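Local coordinates for protein putative methylthioribose-1-phosphate isomerase (Archaeoglobus fulgidus, PDB 1T5O) that probably catalyses the interconversion of 5-methylthioribose 1-phosphate and 5-methylthioribulose 1-phosphate, an isomerisation step of methionine biosynthesis, at residues Ile219-Gly224 / Val252-His257; Val150-Asn155 / Ile181-Cys186; Glu142-Gly147 / Val226-Val231; Cys186-Leu191 / Ile212-Val217; Gly165-Val170 / Tyr262-Lys267. All blocks are in the same frame, centred on the assembly; numbering follows the deposited sequence.

Contact 1. Residues Ile219-Gly224 / Val252-His257; sequences IVMQKG and VVAKHH
With chi1 of -69° M221 sets CG anti to its own carbonyl carbon, and the chain then runs out straight, so that the thioether leaves helix 217-222 and lands on helix 247-256. M221 SD ends 3.6 Å from V253 CG1 and 3.5 Å from A254 CA, while M221 CE lies 3.9 Å from A254 CB. H257 turns CG the same way, anti to its carbonyl carbon, and swings its imidazole back along its own helix. There H257 ND1 donates to V253 O at 3.1 Å, with the acceptor close to the ring plane and the donor well above the carbonyl plane. V253 O also receives the backbone N of H257, so two donors grip it, and the ND1 bond is the one that fixes the ring. Two helices on one side of the Rossmann-like sheet are joined here, with V229 of strand 228-231 touching both M221 and A254. One face of the H257 ring takes a CH-pi contact from M221 CB, 4.1 Å from the centroid and 22° off the normal; Q222 N lies over the same face, also offset toward the rim. Helix 217-222 ends in a Schellman motif at G224, with positive phi and two bonds back into the last turn. Y248 of the second subunit packs on both H257 and Q222, and Q222 NE2 is hydrogen-bonded to P311 O of that subunit.

Contact 2. Residues Val150-Asn155 / Ile181-Cys186; sequences VLTYCN and IRVIAC
V150 O is gripped twice by the neighbouring strand: it accepts I184 N at 2.7 Å, the donor standing above the carbonyl plane, and takes a CA-H...O contact from V183 CA at 3.1 Å. V150 N in turn donates to R182 O at 2.7 Å and 170°, nearly along the C=O axis. T152 N continues the pattern to I184 O, and C186 N closes it with a weak bond to T152 O at 3.4 Å. V150 is thus in register with V183, L151 with I184 and T152 with A185, the two strands running parallel with 25° between their directions. On the face carrying V150, T152 and V183, T152 CG2, in the crowded position between backbone N and carbonyl carbon, meets V183 CG1. The side chains of V150 and I181 cross obliquely, meeting CG2 to CG2. On the other face L151 packs on I184 and C186. Strand 149-152, helix 167-176 and strand 182-186 form a beta-alpha-beta unit of the Rossmann-like sheet; V171 of that helix packs on I181 and V183. Y153 holds CG anti to its backbone N, placing Y153 CD1 3.3 Å from C186 CB. The sulfur of C186 sits at the edge of the Y153 phenol ring, 4.8 Å from its centroid, in a sulfur-aromatic contact. A water donates to both C154 O and C186 O, bridging the two backbones; C154 is the predicted transition-state stabiliser, and its N is bonded to T188 OG1.

Contact 3. Residues Glu142-Gly147 / Val226-Val231; sequences ELLEDG and VDKVIV
The flat groups here are carboxylates, and that of E145 is met at one oxygen: K228 NZ approaches E145 OE1 nearly along its C-O axis, 2.7 Å away, in a salt bridge that is also a hydrogen bond. The two side chains cross at about a right angle. E145 puts CG anti to its carbonyl carbon and bends at chi2 (74°), which folds the acid toward the lysine. K228 is bent at chi2 and again at chi4 (-85°), so that its ammonium is brought round to the acid. The same ammonium has a second anionic partner in D148, whose OD1 also receives E145 N; two acids around one lysine would be expected to favour its charged state. The carboxylate of D227 lies near G147, with D227 OD2 3.9 Å from G147 O, but takes its bond from V149 N. Segment 142-147 is the connection from the long helix 111-141 into strand 149-152, and K228 and I230 belong to strand 228-231, the next strand in the parallel part of the Rossmann-like sheet. Apolar contact lies beside the salt bridge. L144 slides past K228 in the opposite direction, so the leucine flanks the aliphatic part of the lysine. Farther along the strand L144 meets I230 tip to tip, with 4.0 Å between L144 CD1 and I230 CD1. V170 of helix 167-176 touches both L144 and I230, and Y262 of strand 261-264 packs on K228 and L143.

Contact 4. Residues Cys186-Leu191 / Ile212-Val217; sequences CETRPL and ITDSMV
D214 spends both carboxylate oxygens on successive backbone amides: D214 OD1 takes T188 N at 2.7 Å and D214 OD2 takes R189 N at 2.8 Å, each through its syn lone pair. The second bond is nearly straight, 172°, the first more bent. With CG anti to its carbonyl carbon, the acid reaches across and fixes the turn after strand 182-186. A water donates to E187 OE2 at 2.5 Å and weakly to D214 OD2, and accepts D214 N, so it stands between two acids whose planes are 62° apart. E187 N donates to I212 O at 2.9 Å, nearly along the C=O axis. T188 OG1 bonds back to C186 O. The sulfur of C186, anti to its carbonyl carbon, packs on V217 and I212. R189 pairs with E187 of the second subunit, and E187 with R189 of that subunit, which makes this loop part of the dimer interface. Both segments are loops leaving the C-terminal ends of adjacent parallel strands, where Rossmann-like folds place their active sites; T188 lies about 4 Å, side chain to side chain, from Q193 and K244, two of the predicted substrate-binding residues.

Contact 5. Residues Gly165-Val170 / Tyr262-Lys267; sequences GTALGV and YVAAPK
The methyl of A264 points at the first turn of helix 167-176, and T166, A167 and V170, at the start of the helix, gather round it. Nearest is backbone: A264 CB stands 3.6 Å from A167 N and 3.7 Å from T166 C. A167 lies beside it, the two methyl carbons A167 CB and A264 CB 4.3 Å apart. V170 directs its side chain toward the strand and brings CG2 to 4.3 Å from A264 CB. T166 also points across, with OG1 in the crowded position between backbone N and carbonyl carbon (chi1 53°) and CG2 anti to the carbonyl carbon. That methyl, T166 CG2, is 4.4 Å from P266 CD, just beyond the strand end. T166 occupies the N-cap position without a capping bond from its side chain. I230 of strand 228-231 touches A167 and V170, while M136 of helix 111-141 packs on T166, A264 and P266. The contact therefore seats the start of helix 167-176 on the end of strand 261-264 in the Rossmann-like sheet. No hydrogen bond passes between the two segments; small methyl groups let helix backbone and strand come close, with A167 CA and A264 CA 5.1 Å apart, and this buried contact is van der Waals packing alone.

How the contacts relate
From the N terminus, segment 142-147 leads out of helix 111-141 into strand 149-152. Contact 2 closes the first loop, the beta-alpha-beta unit through helix 167-176, and contact 4 follows in series, sharing C186 and joining the loops beyond strands 182-186 and 208-212. Both lie within the longer span of contact 3, which brings strand 228-231 back beside strand 149-152. Contact 1 opens after contact 4 has closed and crosses contact 3, packing two successive helices together. Contact 5 spans contacts 1 and 4 and crosses 2 and 3, tying helix 167-176 to strand 261-264. Contacts 2, 3 and 5 share the central sheet; contacts 1, 2 and 4 touch the second subunit, contact 2 through Y153.

Contact 1. Residues Ile219-Gly224 / Val252-His257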
# COMPACT_ATOMS: atom_id res chain seq x y z
N ILE A 219 2.44 6.25 -10.96
CA ILE A 219 2.99 5.88 -12.25
C ILE A 219 1.93 5.61 -13.33
O ILE A 219 2.14 5.97 -14.52
CB ILE A 219 3.99 4.69 -12.13
CG1 ILE A 219 4.87 4.61 -13.40
CG2 ILE A 219 3.24 3.35 -11.86
CD1 ILE A 219 5.95 3.52 -13.29
N VAL A 220 0.79 5.03 -12.95
CA VAL A 220 -0.21 4.75 -13.99
C VAL A 220 -0.77 6.04 -14.59
O VAL A 220 -1.04 6.10 -15.80
CB VAL A 220 -1.38 3.79 -13.51
CG1 VAL A 220 -0.82 2.40 -13.19
CG2 VAL A 220 -2.11 4.36 -12.27
N MET A 221 -0.94 7.08 -13.77
CA MET A 221 -1.44 8.34 -14.32
C MET A 221 -0.33 9.04 -15.07
O MET A 221 -0.56 9.68 -16.09
CB MET A 221 -2.00 9.24 -13.23
CG MET A 221 -3.28 8.65 -12.66
SD MET A 221 -4.06 9.66 -11.40
CE MET A 221 -5.30 8.53 -10.76
N GLN A 222 0.88 8.89 -14.57
CA GLN A 222 2.04 9.49 -15.18
C GLN A 222 2.16 8.91 -16.60
O GLN A 222 2.51 9.62 -17.55
CB GLN A 222 3.26 9.15 -14.30
CG GLN A 222 4.53 9.83 -14.62
CD GLN A 222 5.64 9.33 -13.70
OE1 GLN A 222 5.81 8.11 -13.54
NE2 GLN A 222 6.38 10.24 -13.12
N LYS A 223 1.86 7.63 -16.75
CA LYS A 223 1.94 6.98 -18.06
C LYS A 223 0.69 7.12 -18.91
O LYS A 223 0.63 6.58 -20.00
CB LYS A 223 2.27 5.49 -17.91
CG LYS A 223 3.71 5.26 -17.45
CD LYS A 223 4.05 3.81 -17.29
CE LYS A 223 5.43 3.55 -17.90
NZ LYS A 223 6.50 4.48 -17.37
N GLY A 224 -0.33 7.82 -18.41
CA GLY A 224 -1.53 7.99 -19.20
C GLY A 224 -2.38 6.74 -19.37
O GLY A 224 -3.11 6.61 -20.35
N VAL A 252 -5.47 13.33 -5.06
CA VAL A 252 -4.45 14.35 -5.24
C VAL A 252 -3.69 14.10 -6.55
O VAL A 252 -3.43 15.03 -7.31
CB VAL A 252 -3.45 14.37 -4.04
CG1 VAL A 252 -2.22 15.29 -4.35
CG2 VAL A 252 -4.16 14.90 -2.80
N VAL A 253 -3.34 12.83 -6.81
CA VAL A 253 -2.61 12.48 -8.02
C VAL A 253 -3.50 12.75 -9.24
O VAL A 253 -3.06 13.35 -10.23
CB VAL A 253 -2.17 10.99 -7.96
CG1 VAL A 253 -1.38 10.61 -9.23
CG2 VAL A 253 -1.27 10.79 -6.73
N ALA A 254 -4.77 12.35 -9.16
CA ALA A 254 -5.69 12.58 -10.27
C ALA A 254 -5.84 14.08 -10.56
O ALA A 254 -5.84 14.50 -11.71
CB ALA A 254 -7.06 11.95 -9.96
N LYS A 255 -5.99 14.88 -9.52
CA LYS A 255 -6.15 16.33 -9.69
C LYS A 255 -4.91 16.92 -10.41
O LYS A 255 -5.03 17.68 -11.37
CB LYS A 255 -6.35 16.98 -8.31
CG LYS A 255 -6.30 18.50 -8.30
CD LYS A 255 -7.10 19.07 -9.45
CE LYS A 255 -8.57 18.84 -9.26
NZ LYS A 255 -9.08 19.90 -8.37
N HIS A 256 -3.72 16.52 -9.98
CA HIS A 256 -2.49 17.01 -10.60
C HIS A 256 -2.39 16.64 -12.08
O HIS A 256 -1.81 17.38 -12.88
CB HIS A 256 -1.26 16.45 -9.88
CG HIS A 256 0.02 17.03 -10.40
ND1 HIS A 256 0.43 18.30 -10.09
CD2 HIS A 256 0.91 16.55 -11.31
CE1 HIS A 256 1.52 18.59 -10.78
NE2 HIS A 256 1.82 17.55 -11.53
N HIS A 257 -2.93 15.47 -12.42
CA HIS A 257 -2.92 14.97 -13.79
C HIS A 257 -4.17 15.29 -14.60
O HIS A 257 -4.34 14.78 -15.71
CB HIS A 257 -2.68 13.45 -13.79
CG HIS A 257 -1.25 13.10 -13.55
ND1 HIS A 257 -0.75 12.84 -12.30
CD2 HIS A 257 -0.19 13.11 -14.39
CE1 HIS A 257 0.56 12.71 -12.37
NE2 HIS A 257 0.93 12.87 -13.62

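Contact 2. Residues Val150-Asn155 / Ile181-Cys186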
# COMPACT_ATOMS: atom_id res chain seq x y z
N VAL A 150 -10.89 2.74 -16.32
CA VAL A 150 -11.29 3.32 -15.04
C VAL A 150 -10.48 2.81 -13.84
O VAL A 150 -10.39 1.62 -13.62
CB VAL A 150 -12.81 3.04 -14.76
CG1 VAL A 150 -13.21 3.58 -13.38
CG2 VAL A 150 -13.68 3.70 -15.84
N LEU A 151 -9.87 3.72 -13.09
CA LEU A 151 -9.13 3.33 -11.89
C LEU A 151 -10.14 3.42 -10.74
O LEU A 151 -10.92 4.36 -10.65
CB LEU A 151 -7.95 4.27 -11.63
CG LEU A 151 -7.07 3.99 -10.40
CD1 LEU A 151 -7.10 2.52 -10.09
CD2 LEU A 151 -5.63 4.39 -10.65
N THR A 152 -10.16 2.41 -9.87
CA THR A 152 -11.08 2.48 -8.76
C THR A 152 -10.32 2.19 -7.47
O THR A 152 -9.13 1.86 -7.52
CB THR A 152 -12.28 1.50 -8.96
OG1 THR A 152 -13.29 1.81 -7.99
CG2 THR A 152 -11.82 0.02 -8.85
N TYR A 153 -10.98 2.34 -6.33
CA TYR A 153 -10.33 2.13 -5.04
C TYR A 153 -11.29 1.40 -4.12
O TYR A 153 -12.50 1.59 -4.21
CB TYR A 153 -9.94 3.47 -4.42
CG TYR A 153 -8.75 3.38 -3.52
CD1 TYR A 153 -7.47 3.24 -4.06
CD2 TYR A 153 -8.89 3.42 -2.13
CE1 TYR A 153 -6.36 3.16 -3.23
CE2 TYR A 153 -7.79 3.33 -1.30
CZ TYR A 153 -6.52 3.21 -1.86
OH TYR A 153 -5.40 3.18 -1.07
N CYS A 154 -10.74 0.60 -3.22
CA CYS A 154 -11.53 -0.22 -2.31
C CYS A 154 -12.47 -1.17 -3.06
O CYS A 154 -12.06 -1.85 -4.02
CB CYS A 154 -12.31 0.65 -1.29
SG CYS A 154 -12.68 -0.33 0.20
N ASN A 155 -13.75 -1.21 -2.66
CA ASN A 155 -14.69 -2.13 -3.32
C ASN A 155 -16.11 -1.61 -3.22
O ASN A 155 -16.87 -2.01 -2.33
CB ASN A 155 -14.59 -3.52 -2.67
CG ASN A 155 -15.61 -4.51 -3.22
OD1 ASN A 155 -16.42 -5.05 -2.45
ND2 ASN A 155 -15.57 -4.77 -4.53
N ILE A 181 -15.05 -1.10 -21.48
CA ILE A 181 -14.48 -0.44 -20.31
C ILE A 181 -13.54 -1.43 -19.61
O ILE A 181 -13.86 -2.60 -19.46
CB ILE A 181 -15.59 0.01 -19.27
CG1 ILE A 181 -16.62 0.95 -19.93
CG2 ILE A 181 -14.94 0.73 -18.06
CD1 ILE A 181 -16.04 2.25 -20.41
N ARG A 182 -12.37 -0.95 -19.20
CA ARG A 182 -11.41 -1.78 -18.47
C ARG A 182 -11.18 -1.09 -17.12
O ARG A 182 -11.28 0.13 -17.01
CB ARG A 182 -10.09 -1.87 -19.23
CG ARG A 182 -10.17 -2.62 -20.55
CD ARG A 182 -8.77 -2.77 -21.12
NE ARG A 182 -8.55 -1.97 -22.31
CZ ARG A 182 -8.84 -0.68 -22.44
NH1 ARG A 182 -9.39 -0.02 -21.42
NH2 ARG A 182 -8.59 -0.05 -23.58
N VAL A 183 -10.85 -1.87 -16.11
CA VAL A 183 -10.65 -1.28 -14.78
C VAL A 183 -9.26 -1.52 -14.22
O VAL A 183 -8.68 -2.59 -14.44
CB VAL A 183 -11.68 -1.89 -13.78
CG1 VAL A 183 -11.39 -1.43 -12.33
CG2 VAL A 183 -13.10 -1.49 -14.21
N ILE A 184 -8.72 -0.52 -13.54
CA ILE A 184 -7.46 -0.71 -12.86
C ILE A 184 -7.87 -0.60 -11.39
O ILE A 184 -8.39 0.42 -10.97
CB ILE A 184 -6.43 0.35 -13.22
CG1 ILE A 184 -5.96 0.12 -14.67
CG2 ILE A 184 -5.24 0.29 -12.22
CD1 ILE A 184 -5.00 1.18 -15.18
N ALA A 185 -7.61 -1.64 -10.61
CA ALA A 185 -8.00 -1.66 -9.21
C ALA A 185 -6.83 -1.61 -8.23
O ALA A 185 -5.90 -2.41 -8.34
CB ALA A 185 -8.82 -2.92 -8.92
N CYS A 186 -6.88 -0.67 -7.29
CA CYS A 186 -5.84 -0.57 -6.26
C CYS A 186 -6.10 -1.65 -5.21
O CYS A 186 -7.24 -1.81 -4.79
CB CYS A 186 -5.89 0.81 -5.60
SG CYS A 186 -5.35 2.04 -6.77
O HOH W 1 -9.92 -1.32 -5.88

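Contact 3. Residues Glu142-Gly147 / Val226-Val231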
# COMPACT_ATOMS: atom_id res chain seq x y z
N GLU A 142 -23.16 7.69 -18.49
CA GLU A 142 -23.07 8.78 -19.44
C GLU A 142 -21.71 9.50 -19.36
O GLU A 142 -21.35 10.26 -20.27
CB GLU A 142 -24.20 9.80 -19.19
CG GLU A 142 -25.60 9.29 -19.59
CD GLU A 142 -25.62 8.71 -21.01
OE1 GLU A 142 -25.44 9.50 -21.96
OE2 GLU A 142 -25.79 7.48 -21.16
N LEU A 143 -20.97 9.27 -18.27
CA LEU A 143 -19.63 9.88 -18.07
C LEU A 143 -18.51 8.97 -18.56
O LEU A 143 -17.33 9.29 -18.48
CB LEU A 143 -19.39 10.17 -16.58
CG LEU A 143 -20.45 11.03 -15.93
CD1 LEU A 143 -20.19 11.09 -14.42
CD2 LEU A 143 -20.46 12.40 -16.54
N LEU A 144 -18.89 7.81 -19.06
CA LEU A 144 -17.91 6.87 -19.53
C LEU A 144 -18.04 6.73 -21.05
O LEU A 144 -19.15 6.72 -21.60
CB LEU A 144 -18.16 5.53 -18.83
CG LEU A 144 -17.16 5.01 -17.79
CD1 LEU A 144 -16.42 6.12 -17.11
CD2 LEU A 144 -17.90 4.11 -16.80
N GLU A 145 -16.90 6.63 -21.72
CA GLU A 145 -16.84 6.48 -23.17
C GLU A 145 -16.22 5.13 -23.56
O GLU A 145 -15.46 4.51 -22.79
CB GLU A 145 -16.04 7.64 -23.79
CG GLU A 145 -16.77 9.03 -23.76
CD GLU A 145 -16.83 9.68 -22.36
OE1 GLU A 145 -15.76 9.87 -21.76
OE2 GLU A 145 -17.93 10.03 -21.86
N ASP A 146 -16.56 4.67 -24.75
CA ASP A 146 -16.03 3.39 -25.23
C ASP A 146 -14.50 3.44 -25.17
O ASP A 146 -13.89 4.42 -25.60
CB ASP A 146 -16.53 3.15 -26.66
CG ASP A 146 -16.08 1.81 -27.23
OD1 ASP A 146 -16.22 0.77 -26.55
OD2 ASP A 146 -15.58 1.81 -28.37
N GLY A 147 -13.88 2.40 -24.62
CA GLY A 147 -12.42 2.36 -24.55
C GLY A 147 -11.82 2.93 -23.27
O GLY A 147 -10.61 2.83 -23.03
N VAL A 226 -4.80 5.86 -17.30
CA VAL A 226 -6.12 6.06 -16.71
C VAL A 226 -6.92 7.20 -17.33
O VAL A 226 -6.43 8.32 -17.46
CB VAL A 226 -5.99 6.37 -15.19
CG1 VAL A 226 -7.36 6.75 -14.58
CG2 VAL A 226 -5.38 5.18 -14.50
N ASP A 227 -8.16 6.91 -17.71
CA ASP A 227 -9.04 7.94 -18.29
C ASP A 227 -9.90 8.59 -17.21
O ASP A 227 -10.20 9.76 -17.27
CB ASP A 227 -9.95 7.32 -19.36
CG ASP A 227 -9.16 6.81 -20.54
OD1 ASP A 227 -8.56 7.64 -21.24
OD2 ASP A 227 -9.12 5.59 -20.74
N LYS A 228 -10.30 7.82 -16.20
CA LYS A 228 -11.13 8.41 -15.17
C LYS A 228 -10.99 7.60 -13.90
O LYS A 228 -10.59 6.44 -13.93
CB LYS A 228 -12.62 8.41 -15.56
CG LYS A 228 -12.97 8.32 -17.05
CD LYS A 228 -13.92 9.46 -17.39
CE LYS A 228 -14.67 9.24 -18.68
NZ LYS A 228 -13.92 9.67 -19.82
N VAL A 229 -11.34 8.23 -12.79
CA VAL A 229 -11.32 7.56 -11.51
C VAL A 229 -12.76 7.55 -11.01
O VAL A 229 -13.45 8.56 -11.12
CB VAL A 229 -10.47 8.34 -10.45
CG1 VAL A 229 -10.53 7.61 -9.12
CG2 VAL A 229 -9.01 8.49 -10.91
N ILE A 230 -13.22 6.42 -10.48
CA ILE A 230 -14.56 6.38 -9.89
C ILE A 230 -14.45 5.60 -8.57
O ILE A 230 -14.00 4.45 -8.55
CB ILE A 230 -15.66 5.67 -10.77
CG1 ILE A 230 -15.71 6.29 -12.18
CG2 ILE A 230 -17.04 5.89 -10.11
CD1 ILE A 230 -16.80 5.63 -13.11
N VAL A 231 -14.82 6.25 -7.48
CA VAL A 231 -14.78 5.61 -6.18
C VAL A 231 -16.15 5.76 -5.52
O VAL A 231 -17.03 6.47 -6.01
CB VAL A 231 -13.71 6.26 -5.23
CG1 VAL A 231 -12.31 6.05 -5.82
CG2 VAL A 231 -14.02 7.74 -5.01

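Contact 4. Residues Cys186-Leu191 / Ile212-Val217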
# COMPACT_ATOMS: atom_id res chain seq x y z
N CYS A 186 -6.88 -0.67 -7.29
CA CYS A 186 -5.84 -0.57 -6.26
C CYS A 186 -6.10 -1.65 -5.21
O CYS A 186 -7.24 -1.81 -4.79
CB CYS A 186 -5.89 0.81 -5.60
SG CYS A 186 -5.35 2.04 -6.77
N GLU A 187 -5.05 -2.35 -4.78
CA GLU A 187 -5.23 -3.45 -3.83
C GLU A 187 -5.95 -3.00 -2.57
O GLU A 187 -6.69 -3.77 -1.98
CB GLU A 187 -3.89 -4.13 -3.49
CG GLU A 187 -3.03 -3.38 -2.51
CD GLU A 187 -1.75 -4.14 -2.14
OE1 GLU A 187 -1.77 -5.40 -2.10
OE2 GLU A 187 -0.73 -3.47 -1.86
N THR A 188 -5.75 -1.74 -2.20
CA THR A 188 -6.38 -1.11 -1.04
C THR A 188 -5.93 -1.67 0.33
O THR A 188 -6.65 -2.42 0.98
CB THR A 188 -7.95 -1.19 -1.14
OG1 THR A 188 -8.36 -0.72 -2.44
CG2 THR A 188 -8.62 -0.30 -0.06
N ARG A 189 -4.73 -1.29 0.75
CA ARG A 189 -4.22 -1.73 2.05
C ARG A 189 -5.00 -1.03 3.18
O ARG A 189 -5.64 -0.03 2.94
CB ARG A 189 -2.73 -1.40 2.13
CG ARG A 189 -1.89 -2.27 1.19
CD ARG A 189 -1.83 -3.67 1.71
NE ARG A 189 -1.07 -3.70 2.96
CZ ARG A 189 -1.11 -4.70 3.84
NH1 ARG A 189 -1.89 -5.76 3.62
NH2 ARG A 189 -0.37 -4.64 4.94
N PRO A 190 -4.98 -1.58 4.41
CA PRO A 190 -4.29 -2.81 4.81
C PRO A 190 -5.17 -4.08 4.76
O PRO A 190 -4.68 -5.16 5.06
CB PRO A 190 -3.84 -2.50 6.23
CG PRO A 190 -5.04 -1.79 6.76
CD PRO A 190 -5.38 -0.81 5.61
N LEU A 191 -6.44 -3.95 4.39
CA LEU A 191 -7.34 -5.10 4.35
C LEU A 191 -7.52 -5.71 2.97
O LEU A 191 -8.19 -6.74 2.84
CB LEU A 191 -8.71 -4.74 4.93
CG LEU A 191 -9.08 -5.40 6.26
CD1 LEU A 191 -7.86 -5.53 7.16
CD2 LEU A 191 -10.19 -4.60 6.95
N ILE A 212 -3.05 -3.38 -9.07
CA ILE A 212 -1.81 -2.62 -8.80
C ILE A 212 -1.81 -2.30 -7.34
O ILE A 212 -2.84 -2.44 -6.68
CB ILE A 212 -1.76 -1.25 -9.53
CG1 ILE A 212 -2.95 -0.35 -9.12
CG2 ILE A 212 -1.76 -1.45 -11.01
CD1 ILE A 212 -2.82 1.10 -9.66
N THR A 213 -0.65 -1.89 -6.83
CA THR A 213 -0.56 -1.50 -5.44
C THR A 213 -1.18 -0.07 -5.38
O THR A 213 -1.33 0.60 -6.42
CB THR A 213 0.93 -1.49 -5.02
OG1 THR A 213 1.03 -1.43 -3.61
CG2 THR A 213 1.63 -0.33 -5.59
N ASP A 214 -1.56 0.39 -4.19
CA ASP A 214 -2.13 1.75 -4.06
C ASP A 214 -1.13 2.82 -4.47
O ASP A 214 -1.49 3.83 -5.10
CB ASP A 214 -2.57 2.01 -2.60
CG ASP A 214 -3.46 0.92 -2.07
OD1 ASP A 214 -4.29 0.43 -2.85
OD2 ASP A 214 -3.34 0.55 -0.88
N SER A 215 0.13 2.59 -4.12
CA SER A 215 1.21 3.51 -4.43
C SER A 215 1.45 3.65 -5.94
O SER A 215 2.08 4.63 -6.38
CB SER A 215 2.51 3.04 -3.76
OG SER A 215 3.01 1.90 -4.47
N MET A 216 0.99 2.68 -6.73
CA MET A 216 1.19 2.74 -8.18
C MET A 216 0.24 3.70 -8.86
O MET A 216 0.29 3.86 -10.08
CB MET A 216 1.04 1.34 -8.82
CG MET A 216 2.27 0.47 -8.66
SD MET A 216 1.90 -1.29 -8.89
CE MET A 216 3.32 -2.05 -8.15
N VAL A 217 -0.64 4.34 -8.10
CA VAL A 217 -1.55 5.29 -8.71
C VAL A 217 -0.74 6.39 -9.41
O VAL A 217 -1.17 6.91 -10.43
CB VAL A 217 -2.48 5.95 -7.64
CG1 VAL A 217 -3.44 6.93 -8.32
CG2 VAL A 217 -3.29 4.86 -6.94
O HOH W 2 -1.04 -1.04 -1.58

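Contact 5. Residues Gly165-Val170 / Tyr262-Lys267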
# COMPACT_ATOMS: atom_id res chain seq x y z
N GLY A 165 -23.85 -2.51 -7.48
CA GLY A 165 -22.80 -1.67 -6.95
C GLY A 165 -22.97 -0.17 -7.18
O GLY A 165 -23.85 0.25 -7.93
N THR A 166 -22.13 0.63 -6.55
CA THR A 166 -22.21 2.08 -6.78
C THR A 166 -21.15 2.45 -7.83
O THR A 166 -21.49 2.57 -9.00
CB THR A 166 -21.97 2.85 -5.47
OG1 THR A 166 -20.75 2.40 -4.87
CG2 THR A 166 -23.12 2.59 -4.51
N ALA A 167 -19.89 2.60 -7.45
CA ALA A 167 -18.84 2.94 -8.44
C ALA A 167 -18.68 1.88 -9.55
O ALA A 167 -18.55 2.20 -10.73
CB ALA A 167 -17.48 3.18 -7.73
N LEU A 168 -18.68 0.61 -9.15
CA LEU A 168 -18.57 -0.49 -10.11
C LEU A 168 -19.92 -0.70 -10.82
O LEU A 168 -19.99 -1.34 -11.87
CB LEU A 168 -18.09 -1.78 -9.39
CG LEU A 168 -16.70 -1.63 -8.71
CD1 LEU A 168 -16.22 -3.00 -8.19
CD2 LEU A 168 -15.66 -1.07 -9.73
N GLY A 169 -20.99 -0.15 -10.23
CA GLY A 169 -22.30 -0.23 -10.85
C GLY A 169 -22.28 0.69 -12.08
O GLY A 169 -22.96 0.42 -13.09
N VAL A 170 -21.51 1.77 -12.00
CA VAL A 170 -21.39 2.72 -13.12
C VAL A 170 -20.63 2.04 -14.26
O VAL A 170 -20.93 2.23 -15.44
CB VAL A 170 -20.62 3.99 -12.69
CG1 VAL A 170 -20.23 4.83 -13.92
CG2 VAL A 170 -21.50 4.83 -11.73
N TYR A 262 -14.54 10.85 -9.97
CA TYR A 262 -15.95 10.76 -9.63
C TYR A 262 -16.22 9.97 -8.36
O TYR A 262 -15.51 9.00 -8.07
CB TYR A 262 -16.72 10.11 -10.80
CG TYR A 262 -16.63 10.89 -12.08
CD1 TYR A 262 -17.12 12.20 -12.15
CD2 TYR A 262 -16.04 10.33 -13.22
CE1 TYR A 262 -17.03 12.92 -13.31
CE2 TYR A 262 -15.93 11.06 -14.42
CZ TYR A 262 -16.43 12.35 -14.45
OH TYR A 262 -16.37 13.06 -15.61
N VAL A 263 -17.23 10.39 -7.61
CA VAL A 263 -17.63 9.67 -6.41
C VAL A 263 -19.08 9.22 -6.65
O VAL A 263 -19.97 10.04 -6.89
CB VAL A 263 -17.57 10.56 -5.14
CG1 VAL A 263 -18.13 9.77 -3.98
CG2 VAL A 263 -16.11 10.98 -4.83
N ALA A 264 -19.31 7.92 -6.60
CA ALA A 264 -20.66 7.40 -6.81
C ALA A 264 -21.27 7.09 -5.45
O ALA A 264 -20.73 6.27 -4.70
CB ALA A 264 -20.59 6.12 -7.69
N ALA A 265 -22.38 7.74 -5.11
CA ALA A 265 -23.03 7.46 -3.81
C ALA A 265 -24.46 7.92 -3.83
O ALA A 265 -24.75 8.97 -4.37
CB ALA A 265 -22.30 8.16 -2.67
N PRO A 266 -25.36 7.15 -3.19
CA PRO A 266 -26.78 7.52 -3.15
C PRO A 266 -27.04 8.66 -2.18
O PRO A 266 -26.20 8.98 -1.35
CB PRO A 266 -27.48 6.23 -2.73
CG PRO A 266 -26.50 5.63 -1.78
CD PRO A 266 -25.13 5.88 -2.46
N LYS A 267 -28.22 9.27 -2.32
CA LYS A 267 -28.62 10.38 -1.48
C LYS A 267 -28.41 10.10 0.01
O LYS A 267 -27.95 10.96 0.76
CB LYS A 267 -30.11 10.72 -1.73
CG LYS A 267 -30.68 11.85 -0.84
CD LYS A 267 -32.10 12.24 -1.31
CE LYS A 267 -32.70 13.29 -0.39
NZ LYS A 267 -34.03 13.73 -0.92